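PDB 6UBD: Glyco_hydro_cc domain-containing protein from Trichoderma gamsii, which probably binds beta-1,3-glucan oligosaccharides, as a subgroup VII member of glycoside hydrolase family GH128. Local coordinates for residues Q136-K150 / K165-S177. Numbering follows the deposited sequence.
Sequences QKGAALGSPAMCRQK and KSWDFTSIHIFKS
Leu141 and Gly142 meet Trp167 to Phe169 where strand 140-142 runs beside the residues leading into strand 170-176, two neighbouring parallel strands of the (beta/alpha)8-type barrel expected of this glycoside hydrolase family. A single bridge, Gly142 with Phe169, joins the backbones. Leu141 O takes two N-H groups, Asp168 N at 2.8 Å and Phe169 N at 3.1 Å, and Ser143 N donates to Phe169 O. Leu141 N points almost straight (172°) at Asp168 OD2, on the lone pair anti to the other carboxylate oxygen; a water binds the same oxygen and links it to Ala139 O and Lys165 NZ. Beyond the bridge, serines and waters replace direct backbone pairing: Ser171 N donates to Ser143 OG, Ser171 OG returns a bond to Ser143 O, and two waters join Met146 N to Ser171 O and Met146 O to His173 N. Three CH-pi contacts lie along the seam. Gly142 CA sits 3.5 Å from the centroid of the Phe169 ring, over a face. Ser143 CB lies over the five-membered ring of Trp167, and Ala145 CB over a His173 face, toward its rim; His173 ND1 is bonded to Glu106. At the far end the Gln149 amide grips the backbone of Phe175 twice. The Gln149 side chain, extended beyond CG (chi2 -169°), carries Gln149 NE2 to Phe175 O at 3.0 Å, almost in the amide plane, while Phe175 N reaches Gln149 OE1 from above that plane, also at 3.0 Å. Lys176, salt-bridged to Asp207, lays its CE 3.4 Å from Gln149 OE1.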
ATOM      1  N   GLN A 136     -17.025 -10.207   6.105  1.00  9.29           N
ATOM      2  CA  GLN A 136     -18.228 -10.688   6.837  1.00 11.58           C
ATOM      3  C   GLN A 136     -17.843 -11.056   8.276  1.00 11.14           C
ATOM      4  O   GLN A 136     -18.690 -10.881   9.166  1.00 14.77           O
ATOM      5  CB  GLN A 136     -18.911 -11.821   6.064  1.00 14.53           C
ATOM      6  CG  GLN A 136     -20.260 -12.350   6.624  1.00 20.73           C
ATOM      7  CD  GLN A 136     -20.228 -13.264   7.832  1.00 25.65           C
ATOM      8  OE1 GLN A 136     -19.297 -14.065   8.076  1.00 40.43           O
ATOM      9  NE2 GLN A 136     -21.303 -13.178   8.594  1.00 36.46           N
ATOM     10  N   LYS A 137     -16.645 -11.592   8.499  1.00  9.89           N
ATOM     11  CA  LYS A 137     -16.177 -11.966   9.854  1.00 10.66           C
ATOM     12  C   LYS A 137     -15.590 -10.754  10.596  1.00  9.65           C
ATOM     13  O   LYS A 137     -15.113 -10.949  11.742  1.00 10.41           O
ATOM     14  CB  LYS A 137     -15.110 -13.036   9.655  1.00  9.18           C
ATOM     15  CG  LYS A 137     -15.680 -14.356   9.205  1.00 12.87           C
ATOM     16  CD  LYS A 137     -14.757 -15.467   9.235  1.00 16.24           C
ATOM     17  CE  LYS A 137     -13.662 -15.476   8.207  1.00 24.86           C
ATOM     18  NZ  LYS A 137     -12.696 -16.583   8.443  1.00 31.29           N
ATOM     19  N   GLY A 138     -15.562  -9.544  10.018  1.00  9.73           N
ATOM     20  CA  GLY A 138     -15.185  -8.299  10.709  1.00  8.92           C
ATOM     21  C   GLY A 138     -13.960  -7.559  10.187  1.00  9.34           C
ATOM     22  O   GLY A 138     -13.659  -6.460  10.697  1.00  8.79           O
ATOM     23  N   ALA A 139     -13.219  -8.128   9.230  1.00  8.76           N
ATOM     24  CA  ALA A 139     -12.061  -7.373   8.719  1.00  9.14           C
ATOM     25  C   ALA A 139     -12.522  -6.104   7.977  1.00  8.30           C
ATOM     26  O   ALA A 139     -13.529  -6.153   7.231  1.00  9.44           O
ATOM     27  CB  ALA A 139     -11.264  -8.244   7.772  1.00 10.57           C
ATOM     28  N   ALA A 140     -11.747  -5.002   8.087  1.00  8.29           N
ATOM     29  CA  ALA A 140     -11.865  -3.865   7.169  1.00  8.90           C
ATOM     30  C   ALA A 140     -11.173  -4.231   5.842  1.00  8.61           C
ATOM     31  O   ALA A 140     -10.053  -4.779   5.864  1.00  8.55           O
ATOM     32  CB  ALA A 140     -11.246  -2.622   7.752  1.00  9.15           C
ATOM     33  N   LEU A 141     -11.885  -3.966   4.723  1.00  9.22           N
ATOM     34  CA  LEU A 141     -11.392  -4.405   3.389  1.00  8.47           C
ATOM     35  C   LEU A 141     -10.799  -3.253   2.563  1.00  7.20           C
ATOM     36  O   LEU A 141     -11.489  -2.226   2.436  1.00  7.60           O
ATOM     37  CB  LEU A 141     -12.576  -5.044   2.615  1.00  8.72           C
ATOM     38  CG  LEU A 141     -13.255  -6.259   3.255  1.00  9.40           C
ATOM     39  CD1 LEU A 141     -14.255  -6.867   2.271  1.00 10.02           C
ATOM     40  CD2 LEU A 141     -12.246  -7.327   3.642  1.00  8.88           C
ATOM     41  N   GLY A 142      -9.636  -3.509   1.973  1.00  7.00           N
ATOM     42  CA  GLY A 142      -9.028  -2.535   1.071  1.00  7.48           C
ATOM     43  C   GLY A 142      -9.212  -2.985  -0.367  1.00  7.74           C
ATOM     44  O   GLY A 142      -8.969  -4.146  -0.713  1.00  7.52           O
ATOM     45  N   SER A 143      -9.422  -2.030  -1.290  1.00  8.31           N
ATOM     46  CA  SER A 143      -9.566  -2.338  -2.706  1.00  7.29           C
ATOM     47  C   SER A 143      -8.286  -2.938  -3.259  1.00  7.35           C
ATOM     48  O   SER A 143      -7.165  -2.640  -2.716  1.00  9.11           O
ATOM     49  CB  SER A 143      -9.961  -1.118  -3.526  1.00  7.27           C
ATOM     50  OG  SER A 143      -8.850  -0.205  -3.744  1.00  8.97           O
ATOM     51  N   PRO A 144      -8.328  -3.589  -4.427  1.00  8.00           N
ATOM     52  CA  PRO A 144      -7.112  -3.734  -5.226  1.00  7.37           C
ATOM     53  C   PRO A 144      -6.492  -2.349  -5.570  1.00  7.37           C
ATOM     54  O   PRO A 144      -7.200  -1.366  -5.680  1.00  7.99           O
ATOM     55  CB  PRO A 144      -7.611  -4.489  -6.477  1.00  8.99           C
ATOM     56  CG  PRO A 144      -8.904  -5.161  -6.023  1.00 10.32           C
ATOM     57  CD  PRO A 144      -9.527  -4.099  -5.139  1.00  7.79           C
ATOM     58  N   ALA A 145      -5.144  -2.401  -5.713  1.00  7.86           N
ATOM     59  CA  ALA A 145      -4.315  -1.169  -5.979  1.00  7.83           C
ATOM     60  C   ALA A 145      -3.841  -1.105  -7.437  1.00  7.89           C
ATOM     61  O   ALA A 145      -3.251  -2.093  -7.896  1.00  7.61           O
ATOM     62  CB  ALA A 145      -3.146  -1.061  -5.006  1.00  7.50           C
ATOM     63  N   MET A 146      -4.163  -0.022  -8.126  1.00  8.24           N
ATOM     64  CA  MET A 146      -3.887   0.049  -9.575  1.00  9.73           C
ATOM     65  C   MET A 146      -2.495   0.624  -9.913  1.00  9.45           C
ATOM     66  O   MET A 146      -2.085   1.734  -9.463  1.00 10.17           O
ATOM     67  CB  MET A 146      -4.916   0.981 -10.236  1.00 10.28           C
ATOM     68  CG  MET A 146      -6.362   0.472 -10.086  1.00 12.72           C
ATOM     69  SD  MET A 146      -6.674  -1.207 -10.733  1.00  9.65           S
ATOM     70  CE  MET A 146      -6.788  -2.123  -9.181  1.00  8.77           C
ATOM     71  N   CYS A 147      -1.786  -0.027 -10.808  1.00  9.24           N
ATOM     72  CA  CYS A 147      -0.504   0.546 -11.334  1.00  9.12           C
ATOM     73  C   CYS A 147      -0.769   1.729 -12.245  1.00  8.11           C
ATOM     74  O   CYS A 147       0.133   2.572 -12.403  1.00  8.62           O
ATOM     75  CB  CYS A 147       0.364  -0.517 -12.021  1.00  9.99           C
ATOM     76  SG  CYS A 147      -0.283  -1.071 -13.621  1.00  9.63           S
ATOM     77  N   ARG A 148      -1.940   1.849 -12.842  1.00  7.93           N
ATOM     78  CA  ARG A 148      -2.219   2.960 -13.757  1.00  7.22           C
ATOM     79  C   ARG A 148      -2.556   4.249 -12.972  1.00  8.37           C
ATOM     80  O   ARG A 148      -2.761   5.294 -13.639  1.00  7.85           O
ATOM     81  CB  ARG A 148      -3.375   2.655 -14.752  1.00  7.75           C
ATOM     82  CG  ARG A 148      -3.075   1.764 -15.943  1.00  9.22           C
ATOM     83  CD  ARG A 148      -2.353   2.524 -17.011  1.00  9.36           C
ATOM     84  NE  ARG A 148      -2.110   1.751 -18.180  1.00 10.18           N
ATOM     85  CZ  ARG A 148      -1.383   2.148 -19.193  1.00 12.36           C
ATOM     86  NH1 ARG A 148      -0.783   3.321 -19.195  1.00 13.98           N
ATOM     87  NH2 ARG A 148      -1.248   1.364 -20.254  1.00 14.79           N
ATOM     88  N   GLN A 149      -2.615   4.207 -11.651  1.00  7.66           N
ATOM     89  CA  GLN A 149      -2.762   5.476 -10.862  1.00  7.91           C
ATOM     90  C   GLN A 149      -4.023   6.210 -11.317  1.00  7.74           C
ATOM     91  O   GLN A 149      -5.097   5.505 -11.525  1.00  8.49           O
ATOM     92  CB  GLN A 149      -1.510   6.334 -10.913  1.00  8.70           C
ATOM     93  CG  GLN A 149      -0.248   5.604 -10.438  1.00  8.32           C
ATOM     94  CD  GLN A 149       0.910   6.568 -10.258  1.00  8.28           C
ATOM     95  OE1 GLN A 149       0.874   7.488  -9.399  1.00  8.00           O
ATOM     96  NE2 GLN A 149       1.975   6.435 -11.061  1.00  9.04           N
ATOM     97  N   LYS A 150      -4.025   7.498 -11.533  1.00  7.84           N
ATOM     98  CA  LYS A 150      -5.243   8.240 -11.942  1.00  8.44           C
ATOM     99  C   LYS A 150      -5.730   7.877 -13.370  1.00  7.56           C
ATOM    100  O   LYS A 150      -6.891   8.274 -13.670  1.00  9.38           O
ATOM    101  CB  LYS A 150      -5.041   9.737 -11.843  1.00  9.19           C
ATOM    102  CG  LYS A 150      -4.075  10.301 -12.888  1.00 11.06           C
ATOM    103  CD  LYS A 150      -3.773  11.812 -12.842  1.00 16.41           C
ATOM    104  CE  LYS A 150      -2.992  12.373 -14.068  1.00 22.35           C
ATOM    105  NZ  LYS A 150      -3.555  12.049 -15.456  1.00 25.03           N
ATOM    106  N   LYS A 165     -19.503  -8.286  -0.855  1.00 11.25           N
ATOM    107  CA  LYS A 165     -19.204  -7.087  -0.010  1.00 11.17           C
ATOM    108  C   LYS A 165     -18.204  -6.215  -0.763  1.00  8.05           C
ATOM    109  O   LYS A 165     -17.273  -6.790  -1.294  1.00  9.18           O
ATOM    110  CB  LYS A 165     -18.725  -7.565   1.365  1.00 11.93           C
ATOM    111  CG  LYS A 165     -18.871  -6.466   2.407  1.00 14.22           C
ATOM    112  CD  LYS A 165     -18.450  -6.788   3.811  1.00 16.92           C
ATOM    113  CE  LYS A 165     -18.750  -5.577   4.705  1.00 23.88           C
ATOM    114  NZ  LYS A 165     -18.462  -5.816   6.115  1.00 28.37           N
ATOM    115  N   SER A 166     -18.503  -4.931  -0.817  1.00  8.26           N
ATOM    116  CA  SER A 166     -17.527  -3.955  -1.392  1.00  9.36           C
ATOM    117  C   SER A 166     -16.421  -3.626  -0.380  1.00  9.16           C
ATOM    118  O   SER A 166     -16.404  -4.102   0.771  1.00  9.68           O
ATOM    119  CB  SER A 166     -18.221  -2.751  -1.926  1.00  9.81           C
ATOM    120  OG  SER A 166     -17.327  -1.921  -2.654  1.00  9.52           O
ATOM    121  N   TRP A 167     -15.454  -2.818  -0.807  1.00  8.80           N
ATOM    122  CA  TRP A 167     -14.337  -2.389   0.064  1.00  7.65           C
ATOM    123  C   TRP A 167     -14.744  -1.212   0.955  1.00  7.32           C
ATOM    124  O   TRP A 167     -15.674  -0.472   0.722  1.00  8.46           O
ATOM    125  CB  TRP A 167     -13.087  -2.067  -0.740  1.00  8.06           C
ATOM    126  CG  TRP A 167     -13.164  -0.967  -1.747  1.00  8.73           C
ATOM    127  CD1 TRP A 167     -12.840   0.340  -1.527  1.00 10.91           C
ATOM    128  CD2 TRP A 167     -13.426  -1.102  -3.142  1.00  9.22           C
ATOM    129  NE1 TRP A 167     -12.923   1.033  -2.701  1.00 10.96           N
ATOM    130  CE2 TRP A 167     -13.272   0.184  -3.720  1.00  7.35           C
ATOM    131  CE3 TRP A 167     -13.827  -2.187  -3.952  1.00  9.00           C
ATOM    132  CZ2 TRP A 167     -13.473   0.382  -5.084  1.00  9.10           C
ATOM    133  CZ3 TRP A 167     -13.980  -1.962  -5.293  1.00 10.38           C
ATOM    134  CH2 TRP A 167     -13.774  -0.695  -5.843  1.00 10.21           C
ATOM    135  N   ASP A 168     -13.998  -1.078   2.066  1.00  8.26           N
ATOM    136  CA  ASP A 168     -14.137   0.048   3.037  1.00  7.44           C
ATOM    137  C   ASP A 168     -13.141   1.209   2.748  1.00  7.02           C
ATOM    138  O   ASP A 168     -13.530   2.382   2.962  1.00  8.56           O
ATOM    139  CB  ASP A 168     -13.908  -0.517   4.420  1.00  7.37           C
ATOM    140  CG  ASP A 168     -14.871  -1.605   4.856  1.00  8.87           C
ATOM    141  OD1 ASP A 168     -16.083  -1.266   4.886  1.00 12.20           O
ATOM    142  OD2 ASP A 168     -14.455  -2.787   4.972  1.00  8.91           O
ATOM    143  N   PHE A 169     -11.945   0.881   2.240  1.00  8.72           N
ATOM    144  CA  PHE A 169     -10.923   1.903   1.943  1.00  8.75           C
ATOM    145  C   PHE A 169     -10.353   1.559   0.563  1.00  7.82           C
ATOM    146  O   PHE A 169     -10.162   0.386   0.222  1.00  7.44           O
ATOM    147  CB  PHE A 169      -9.841   2.033   3.056  1.00  8.46           C
ATOM    148  CG  PHE A 169      -8.989   0.807   3.308  1.00  9.16           C
ATOM    149  CD1 PHE A 169      -9.345  -0.159   4.248  1.00  7.81           C
ATOM    150  CD2 PHE A 169      -7.807   0.609   2.624  1.00  9.12           C
ATOM    151  CE1 PHE A 169      -8.487  -1.216   4.519  1.00  8.11           C
ATOM    152  CE2 PHE A 169      -6.978  -0.471   2.855  1.00  9.03           C
ATOM    153  CZ  PHE A 169      -7.311  -1.361   3.834  1.00  7.55           C
ATOM    154  N   THR A 170     -10.066   2.614  -0.216  1.00  7.95           N
ATOM    155  CA  THR A 170      -9.552   2.489  -1.575  1.00  7.99           C
ATOM    156  C   THR A 170      -8.009   2.470  -1.479  1.00 10.19           C
ATOM    157  O   THR A 170      -7.389   3.506  -0.963  1.00  9.02           O
ATOM    158  CB  THR A 170     -10.014   3.646  -2.466  1.00  8.31           C
ATOM    159  OG1 THR A 170     -11.465   3.645  -2.484  1.00  8.49           O
ATOM    160  CG2 THR A 170      -9.530   3.474  -3.882  1.00  8.72           C
ATOM    161  N   SER A 171      -7.320   1.429  -1.891  1.00 10.23           N
ATOM    162  CA  SER A 171      -5.828   1.335  -1.876  1.00  7.21           C
ATOM    163  C   SER A 171      -5.311   1.949  -3.152  1.00  7.47           C
ATOM    164  O   SER A 171      -5.758   1.580  -4.266  1.00  8.13           O
ATOM    165  CB  SER A 171      -5.412  -0.145  -1.847  1.00  7.63           C
ATOM    166  OG  SER A 171      -5.967  -0.842  -0.764  1.00  7.22           O
ATOM    167  N   ILE A 172      -4.330   2.875  -3.035  1.00  6.92           N
ATOM    168  CA  ILE A 172      -3.684   3.568  -4.183  1.00  8.30           C
ATOM    169  C   ILE A 172      -2.161   3.501  -4.099  1.00  7.79           C
ATOM    170  O   ILE A 172      -1.595   3.438  -2.994  1.00  8.63           O
ATOM    171  CB  ILE A 172      -4.263   5.001  -4.368  1.00  8.39           C
ATOM    172  CG1 ILE A 172      -3.749   5.997  -3.323  1.00  9.26           C
ATOM    173  CG2 ILE A 172      -5.808   4.907  -4.400  1.00 10.05           C
ATOM    174  CD1 ILE A 172      -4.215   7.450  -3.615  1.00  9.97           C
ATOM    175  N   HIS A 173      -1.551   3.498  -5.264  1.00  7.86           N
ATOM    176  CA  HIS A 173      -0.080   3.573  -5.404  1.00  7.60           C
ATOM    177  C   HIS A 173       0.247   4.942  -6.022  1.00  7.67           C
ATOM    178  O   HIS A 173      -0.307   5.281  -7.063  1.00  8.57           O
ATOM    179  CB  HIS A 173       0.430   2.448  -6.325  1.00  7.75           C
ATOM    180  CG  HIS A 173       0.447   1.107  -5.646  1.00  7.77           C
ATOM    181  ND1 HIS A 173       0.995  -0.026  -6.264  1.00  8.45           N
ATOM    182  CD2 HIS A 173       0.070   0.749  -4.394  1.00  7.72           C
ATOM    183  CE1 HIS A 173       0.906  -1.034  -5.383  1.00  9.27           C
ATOM    184  NE2 HIS A 173       0.365  -0.599  -4.241  1.00  9.22           N
ATOM    185  N   ILE A 174       1.149   5.722  -5.387  1.00  8.09           N
ATOM    186  CA  ILE A 174       1.552   7.066  -5.923  1.00  7.95           C
ATOM    187  C   ILE A 174       3.048   7.062  -6.302  1.00  7.75           C
ATOM    188  O   ILE A 174       3.921   6.955  -5.400  1.00  8.26           O
ATOM    189  CB  ILE A 174       1.197   8.131  -4.886  1.00  8.42           C
ATOM    190  CG1 ILE A 174      -0.309   8.202  -4.619  1.00  7.57           C
ATOM    191  CG2 ILE A 174       1.714   9.496  -5.418  1.00 10.29           C
ATOM    192  CD1 ILE A 174      -0.791   9.294  -3.671  1.00  9.01           C
ATOM    193  N   PHE A 175       3.285   7.070  -7.587  1.00  8.20           N
ATOM    194  CA  PHE A 175       4.642   7.105  -8.189  1.00  7.87           C
ATOM    195  C   PHE A 175       4.627   8.337  -9.073  1.00  8.39           C
ATOM    196  O   PHE A 175       4.199   8.306 -10.218  1.00  8.89           O
ATOM    197  CB  PHE A 175       4.965   5.823  -8.939  1.00  8.01           C
ATOM    198  CG  PHE A 175       4.909   4.585  -8.088  1.00  8.05           C
ATOM    199  CD1 PHE A 175       5.751   4.434  -7.000  1.00  9.73           C
ATOM    200  CD2 PHE A 175       4.067   3.542  -8.430  1.00  9.68           C
ATOM    201  CE1 PHE A 175       5.722   3.288  -6.252  1.00 12.07           C
ATOM    202  CE2 PHE A 175       4.004   2.397  -7.640  1.00 11.87           C
ATOM    203  CZ  PHE A 175       4.820   2.278  -6.516  1.00 12.23           C
ATOM    204  N   LYS A 176       5.124   9.478  -8.526  1.00  9.02           N
ATOM    205  CA  LYS A 176       5.051  10.824  -9.160  1.00  8.96           C
ATOM    206  C   LYS A 176       6.292  11.631  -8.738  1.00  9.34           C
ATOM    207  O   LYS A 176       6.950  11.266  -7.744  1.00 12.22           O
ATOM    208  CB  LYS A 176       3.789  11.600  -8.737  1.00 10.12           C
ATOM    209  CG  LYS A 176       2.453  10.959  -9.136  1.00 11.86           C
ATOM    210  CD  LYS A 176       2.213  11.026 -10.672  1.00 10.50           C
ATOM    211  CE  LYS A 176       0.927  10.366 -11.125  1.00 11.74           C
ATOM    212  NZ  LYS A 176       0.787  10.456 -12.591  1.00 13.72           N
ATOM    213  N   SER A 177       6.604  12.681  -9.482  1.00  9.15           N
ATOM    214  CA  SER A 177       7.866  13.444  -9.286  1.00  8.95           C
ATOM    215  C   SER A 177       7.585  14.749  -8.573  1.00  9.01           C
ATOM    216  O   SER A 177       8.587  15.438  -8.279  1.00 12.54           O
ATOM    217  CB  SER A 177       8.617  13.636 -10.551  1.00 11.12           C
ATOM    218  OG  SER A 177       7.840  14.369 -11.462  1.00 18.23           O
TER
HETATM  219  O   HOH W   1     -15.662  -4.981   6.095  1.00 23.05           O
HETATM  220  O   HOH W   2      -3.252   3.543  -7.674  1.00  7.99           O
HETATM  221  O   HOH W   3      -5.741   2.162  -6.892  1.00  9.40           O